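Local coordinates for Two-component insecticidal protein 16 kDa unit (Alcaligenes faecalis, PDB 5V3S) that forms the 16 kDa aegerolysin-family component of a binary insecticidal protein that kills corn rootworm, probably by acting on membranes together with its partner, at residues W19-I24 / T70-G75; K94-Y99 / I140-K145. All blocks are in the same frame, centred on the assembly; numbering follows the deposited sequence.

Interaction 1: W19-I24 / T70-G75; sequences WMEITI and TIASCG. Unlike the reference sequence in segment 19-24: Met20 (reference Ile).
Met20 and Ser73, and again Ile22 and Ile71, form the hydrogen-bonded pairs of an antiparallel strand pairing between 19-24 and 70-74, whose directions differ by 168°. The bond from Ile22 N to Ile71 O is the shortest of the four, at 2.8 Å. The return bond from Ile71 N reaches Ile22 O at 2.9 Å. At the other pair Met20 N meets Ser73 O at 3.1 Å, and Ser73 N returns a bond to Met20 O. CA-H...O contacts from Thr70, Ala72 and Glu21 fill in between these bonds.

A fifth hydrogen bond joins side chains: Thr23 OG1 and Thr70 OG1 lie 2.8 Å apart. Each hydroxyl stands anti to its own carbonyl carbon (chi1 -65° and -62°), and the two side chains cross obliquely on the face that also carries Trp19, Glu21, Ala72 and Cys74. There Glu21 runs over the methyl of Ala72, CG to CB 3.7 Å, before its OE2 accepts a hydrogen bond from Gly47 N. Trp19 touches Cys74 through CB, 3.9 Å from the CB of Cys74; its indole turns off the pairing to make a cation-pi contact with Lys49.

The other face is largely apolar. Ile22 and Ile71 run alongside each other in the same direction, with Ile22 CG2 3.8 Å from Ile71 CB. The bent chain of selenomethionine Met20 sets SE over the Ser73 backbone. Ser73 OG is hydrogen-bonded to Thr83 OG1 and Lys42 O.

Backbone bonds thus fix the register, the threonine pair adds a polar link on a face where Trp19 and Glu21 are also partly exposed, and the isoleucines give the buried face an apolar surface against Phe87 of the second sheet.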
loop_
_atom_site.group_PDB
_atom_site.type_symbol
_atom_site.label_atom_id
_atom_site.label_comp_id
_atom_site.label_asym_id
_atom_site.label_seq_id
_atom_site.Cartn_x
_atom_site.Cartn_y
_atom_site.Cartn_z
ATOM N N TRP A 19 8.682 -4.785 -8.339
ATOM C CA TRP A 19 7.407 -4.131 -8.472
ATOM C C TRP A 19 6.517 -4.673 -7.356
ATOM O O TRP A 19 6.770 -5.763 -6.785
ATOM C CB TRP A 19 6.747 -4.372 -9.823
ATOM C CG TRP A 19 6.413 -5.830 -10.026
ATOM C CD1 TRP A 19 7.264 -6.803 -10.503
ATOM C CD2 TRP A 19 5.160 -6.493 -9.742
ATOM N NE1 TRP A 19 6.619 -8.016 -10.529
ATOM C CE2 TRP A 19 5.329 -7.858 -10.061
ATOM C CE3 TRP A 19 3.943 -6.073 -9.205
ATOM C CZ2 TRP A 19 4.313 -8.799 -9.906
ATOM C CZ3 TRP A 19 2.900 -7.016 -9.065
ATOM C CH2 TRP A 19 3.086 -8.356 -9.399
HETATM N N MSE A 20 5.536 -3.857 -7.012
HETATM C CA MSE A 20 4.556 -4.242 -6.007
HETATM C C MSE A 20 3.224 -3.653 -6.461
HETATM O O MSE A 20 3.162 -2.610 -7.120
HETATM C CB MSE A 20 4.948 -3.746 -4.588
HETATM C CG MSE A 20 5.168 -2.230 -4.365
HETATM SE SE MSE A 20 3.401 -1.338 -4.020
HETATM C CE MSE A 20 3.646 -1.649 -2.096
ATOM N N GLU A 21 2.130 -4.307 -6.083
ATOM C CA GLU A 21 0.827 -3.685 -6.196
ATOM C C GLU A 21 0.088 -4.018 -4.918
ATOM O O GLU A 21 0.066 -5.163 -4.540
ATOM C CB GLU A 21 -0.014 -4.123 -7.422
ATOM C CG GLU A 21 0.543 -3.591 -8.724
ATOM C CD GLU A 21 -0.392 -3.598 -9.898
ATOM O OE1 GLU A 21 -1.590 -3.966 -9.703
ATOM O OE2 GLU A 21 0.118 -3.205 -11.001
ATOM N N ILE A 22 -0.451 -2.991 -4.260
ATOM C CA ILE A 22 -1.107 -3.156 -2.960
ATOM C C ILE A 22 -2.586 -2.731 -3.110
ATOM O O ILE A 22 -2.875 -1.656 -3.559
ATOM C CB ILE A 22 -0.341 -2.527 -1.790
ATOM C CG1 ILE A 22 -0.976 -2.862 -0.483
ATOM C CG2 ILE A 22 -0.233 -1.047 -1.883
ATOM C CD1 ILE A 22 -0.025 -2.800 0.669
ATOM N N THR A 23 -3.488 -3.608 -2.721
ATOM C CA THR A 23 -4.905 -3.309 -2.887
ATOM C C THR A 23 -5.439 -3.211 -1.453
ATOM O O THR A 23 -5.195 -4.125 -0.670
ATOM C CB THR A 23 -5.606 -4.396 -3.738
ATOM O OG1 THR A 23 -5.081 -4.371 -5.035
ATOM C CG2 THR A 23 -7.049 -4.112 -3.831
ATOM N N ILE A 24 -6.187 -2.126 -1.142
ATOM C CA ILE A 24 -6.826 -1.906 0.177
ATOM C C ILE A 24 -8.320 -1.950 -0.031
ATOM O O ILE A 24 -8.838 -1.187 -0.887
ATOM C CB ILE A 24 -6.400 -0.531 0.742
ATOM C CG1 ILE A 24 -4.887 -0.440 0.768
ATOM C CG2 ILE A 24 -6.975 -0.242 2.138
ATOM C CD1 ILE A 24 -4.297 0.319 -0.384
ATOM N N THR A 70 -6.094 0.537 -5.414
ATOM C CA THR A 70 -4.785 -0.079 -5.546
ATOM C C THR A 70 -3.768 0.995 -5.775
ATOM O O THR A 70 -3.989 1.940 -6.602
ATOM C CB THR A 70 -4.825 -1.060 -6.740
ATOM O OG1 THR A 70 -5.800 -2.074 -6.453
ATOM C CG2 THR A 70 -3.497 -1.669 -6.982
ATOM N N ILE A 71 -2.654 0.807 -5.093
ATOM C CA ILE A 71 -1.444 1.618 -5.243
ATOM C C ILE A 71 -0.412 0.668 -5.943
ATOM O O ILE A 71 -0.259 -0.516 -5.592
ATOM C CB ILE A 71 -0.974 2.101 -3.888
ATOM C CG1 ILE A 71 -1.904 3.141 -3.317
ATOM C CG2 ILE A 71 0.441 2.622 -3.912
ATOM C CD1 ILE A 71 -1.768 3.411 -1.845
ATOM N N ALA A 72 0.383 1.234 -6.811
ATOM C CA ALA A 72 1.369 0.401 -7.515
ATOM C C ALA A 72 2.650 1.166 -7.631
ATOM O O ALA A 72 2.618 2.344 -7.892
ATOM C CB ALA A 72 0.851 0.082 -8.883
ATOM N N SER A 73 3.767 0.512 -7.440
ATOM C CA SER A 73 5.018 1.203 -7.576
ATOM C C SER A 73 6.014 0.197 -8.099
ATOM O O SER A 73 5.907 -0.913 -7.770
ATOM C CB SER A 73 5.421 1.595 -6.184
ATOM O OG SER A 73 6.640 2.252 -6.149
ATOM N N CYS A 74 7.017 0.654 -8.857
ATOM C CA CYS A 74 8.061 -0.199 -9.369
ATOM C C CYS A 74 9.344 0.609 -9.493
ATOM O O CYS A 74 9.401 1.784 -9.167
ATOM C CB CYS A 74 7.678 -0.757 -10.768
ATOM S SG CYS A 74 7.424 0.476 -12.043
ATOM N N GLY A 75 10.404 -0.034 -9.972
ATOM C CA GLY A 75 11.616 0.719 -10.200
ATOM C C GLY A 75 11.500 1.760 -11.273
ATOM O O GLY A 75 10.718 1.644 -12.211
#

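Interaction 2: K94-Y99 / I140-K145; sequences KLVFEY and ITVVKK
Ile140 meets Phe97 tip to tip, its two branches sharing the far end of the ring. CG2 lies 3.8 Å from Phe97 CE2, and CD1 is 4.0 Å from Phe97 CZ. With CG2 anti to the backbone N and the CG1-CD1 arm extended (chi2 -180°), both methyls come up to the ring. CD1 also comes within 4.4 Å of Tyr99 CD1, a looser contact. Two residues on, Val142 again points toward strand 94-99 and divides its methyls between two partners. Its CG2 reaches the edge of the Phe97 ring, in plane, 3.6 Å from CE2, whereas its CG1 faces Val96 CG1 at 4.1 Å. Val96 and Phe97 can both point inward because they form a classic beta bulge opposite Leu89.

No hydrogen bond links the segments; their axes, 9.7 Å apart and antiparallel at 165°, are spaced for side-chain packing between layers. Strand 94-103 lies between 83-91 and 110-115 in one sheet, and strand 136-144 between 19-27 and 121-126 in the other. Near the end of strand 136-144, Lys144 adds a salt bridge to Asp91 of strand 83-91.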
loop_
_atom_site.group_PDB
_atom_site.type_symbol
_atom_site.label_atom_id
_atom_site.label_comp_id
_atom_site.label_asym_id
_atom_site.label_seq_id
_atom_site.Cartn_x
_atom_site.Cartn_y
_atom_site.Cartn_z
ATOM N N LYS A 94 -8.939 9.687 12.432
ATOM C CA LYS A 94 -8.382 8.587 13.198
ATOM C C LYS A 94 -7.374 7.842 12.286
ATOM O O LYS A 94 -7.722 7.379 11.195
ATOM C CB LYS A 94 -9.450 7.617 13.643
ATOM C CG LYS A 94 -10.569 8.238 14.481
ATOM C CD LYS A 94 -10.538 7.675 15.894
ATOM C CE LYS A 94 -11.377 6.406 16.044
ATOM N NZ LYS A 94 -11.823 6.187 17.475
ATOM N N LEU A 95 -6.139 7.718 12.745
ATOM C CA LEU A 95 -5.144 6.919 11.986
ATOM C C LEU A 95 -5.430 5.415 12.238
ATOM O O LEU A 95 -5.400 4.972 13.388
ATOM C CB LEU A 95 -3.748 7.295 12.470
ATOM C CG LEU A 95 -2.586 6.513 11.786
ATOM C CD1 LEU A 95 -2.539 6.703 10.315
ATOM C CD2 LEU A 95 -1.298 6.997 12.449
ATOM N N VAL A 96 -5.672 4.637 11.157
ATOM C CA VAL A 96 -5.995 3.245 11.245
ATOM C C VAL A 96 -4.715 2.389 11.093
ATOM O O VAL A 96 -4.466 1.540 11.962
ATOM C CB VAL A 96 -7.046 2.921 10.211
ATOM C CG1 VAL A 96 -7.344 1.422 10.171
ATOM C CG2 VAL A 96 -8.278 3.800 10.530
ATOM N N PHE A 97 -3.925 2.639 10.065
ATOM C CA PHE A 97 -2.593 1.913 9.861
ATOM C C PHE A 97 -1.572 2.739 9.108
ATOM O O PHE A 97 -1.860 3.733 8.483
ATOM C CB PHE A 97 -2.687 0.521 9.225
ATOM C CG PHE A 97 -3.050 0.475 7.738
ATOM C CD1 PHE A 97 -2.161 0.771 6.749
ATOM C CD2 PHE A 97 -4.321 0.043 7.320
ATOM C CE1 PHE A 97 -2.498 0.658 5.400
ATOM C CE2 PHE A 97 -4.656 -0.060 6.006
ATOM C CZ PHE A 97 -3.738 0.264 5.018
ATOM N N GLU A 98 -0.336 2.345 9.292
ATOM C CA GLU A 98 0.810 2.874 8.567
ATOM C C GLU A 98 1.413 1.661 7.887
ATOM O O GLU A 98 1.473 0.544 8.491
ATOM C CB GLU A 98 1.808 3.513 9.501
ATOM C CG GLU A 98 1.273 4.818 10.119
ATOM C CD GLU A 98 2.083 5.258 11.322
ATOM O OE1 GLU A 98 2.678 4.438 12.059
ATOM O OE2 GLU A 98 2.177 6.432 11.460
ATOM N N TYR A 99 1.708 1.820 6.579
ATOM C CA TYR A 99 2.361 0.752 5.866
ATOM C C TYR A 99 3.713 1.236 5.275
ATOM O O TYR A 99 3.844 2.402 4.923
ATOM C CB TYR A 99 1.440 0.218 4.762
ATOM C CG TYR A 99 2.012 -0.994 4.074
ATOM C CD1 TYR A 99 2.212 -2.214 4.800
ATOM C CD2 TYR A 99 2.425 -0.910 2.752
ATOM C CE1 TYR A 99 2.767 -3.326 4.144
ATOM C CE2 TYR A 99 2.912 -1.994 2.105
ATOM C CZ TYR A 99 3.105 -3.192 2.809
ATOM O OH TYR A 99 3.690 -4.222 2.101
ATOM N N ILE A 140 -4.627 -5.697 1.621
ATOM C CA ILE A 140 -5.001 -5.338 3.012
ATOM C C ILE A 140 -6.534 -5.124 3.053
ATOM O O ILE A 140 -7.019 -4.447 2.235
ATOM C CB ILE A 140 -4.274 -4.087 3.496
ATOM C CG1 ILE A 140 -2.742 -4.284 3.358
ATOM C CG2 ILE A 140 -4.712 -3.741 4.937
ATOM C CD1 ILE A 140 -1.956 -3.083 3.829
ATOM N N THR A 141 -7.200 -5.789 3.960
ATOM C CA THR A 141 -8.577 -5.618 4.312
ATOM C C THR A 141 -8.638 -4.819 5.605
ATOM O O THR A 141 -7.851 -4.970 6.584
ATOM C CB THR A 141 -9.374 -6.966 4.347
ATOM O OG1 THR A 141 -8.712 -7.906 5.263
ATOM C CG2 THR A 141 -9.422 -7.634 2.922
ATOM N N VAL A 142 -9.653 -3.949 5.638
ATOM C CA VAL A 142 -9.869 -3.158 6.747
ATOM C C VAL A 142 -11.402 -3.198 7.032
ATOM O O VAL A 142 -12.153 -2.905 6.177
ATOM C CB VAL A 142 -9.405 -1.747 6.503
ATOM C CG1 VAL A 142 -9.584 -1.013 7.794
ATOM C CG2 VAL A 142 -7.907 -1.673 6.044
ATOM N N VAL A 143 -11.765 -3.626 8.209
ATOM C CA VAL A 143 -13.163 -3.726 8.628
ATOM C C VAL A 143 -13.308 -2.903 9.871
ATOM O O VAL A 143 -12.690 -3.199 10.883
ATOM C CB VAL A 143 -13.594 -5.197 8.926
ATOM C CG1 VAL A 143 -15.050 -5.228 9.419
ATOM C CG2 VAL A 143 -13.444 -6.043 7.684
ATOM N N LYS A 144 -14.099 -1.821 9.810
ATOM C CA LYS A 144 -14.499 -1.088 11.060
ATOM C C LYS A 144 -15.491 -1.990 11.809
ATOM O O LYS A 144 -16.555 -2.326 11.227
ATOM C CB LYS A 144 -15.145 0.240 10.745
ATOM C CG LYS A 144 -15.410 1.123 11.962
ATOM C CD LYS A 144 -16.045 2.443 11.621
ATOM C CE LYS A 144 -15.976 3.510 12.751
ATOM N NZ LYS A 144 -16.122 4.909 12.150
ATOM N N LYS A 145 -15.166 -2.324 13.055
ATOM C CA LYS A 145 -15.938 -3.263 13.820
ATOM C C LYS A 145 -17.325 -2.675 14.078
ATOM O O LYS A 145 -17.457 -1.461 14.265
ATOM C CB LYS A 145 -15.227 -3.601 15.114
ATOM C CG LYS A 145 -14.003 -4.471 14.922
ATOM C CD LYS A 145 -13.393 -4.672 16.300
ATOM C CE LYS A 145 -12.128 -5.507 16.334
ATOM N NZ LYS A 145 -11.673 -5.503 17.772
#

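Overall arrangement
Both segments of interaction 1 precede those of interaction 2 in the sequence, and the centres of the two contacts are about 17 Å apart. Interaction 1 joins neighbouring strands within the mixed sheet, whereas interaction 2 packs that sheet against the antiparallel one, as expected of the aegerolysin beta sandwich. Strands 19-27 and 136-144, neighbours in the mixed sheet, connect them: Thr23 O and Ile140 N, 2.8 Å apart, probably form a hydrogen bond. Ile22 CD1 meets both Tyr99 CE2, at 3.4 Å, and Ile140 CD1, so the buried face of interaction 1 continues directly into the interlayer core. Together the contacts tie strands from early, middle and late parts of the chain into one compact domain.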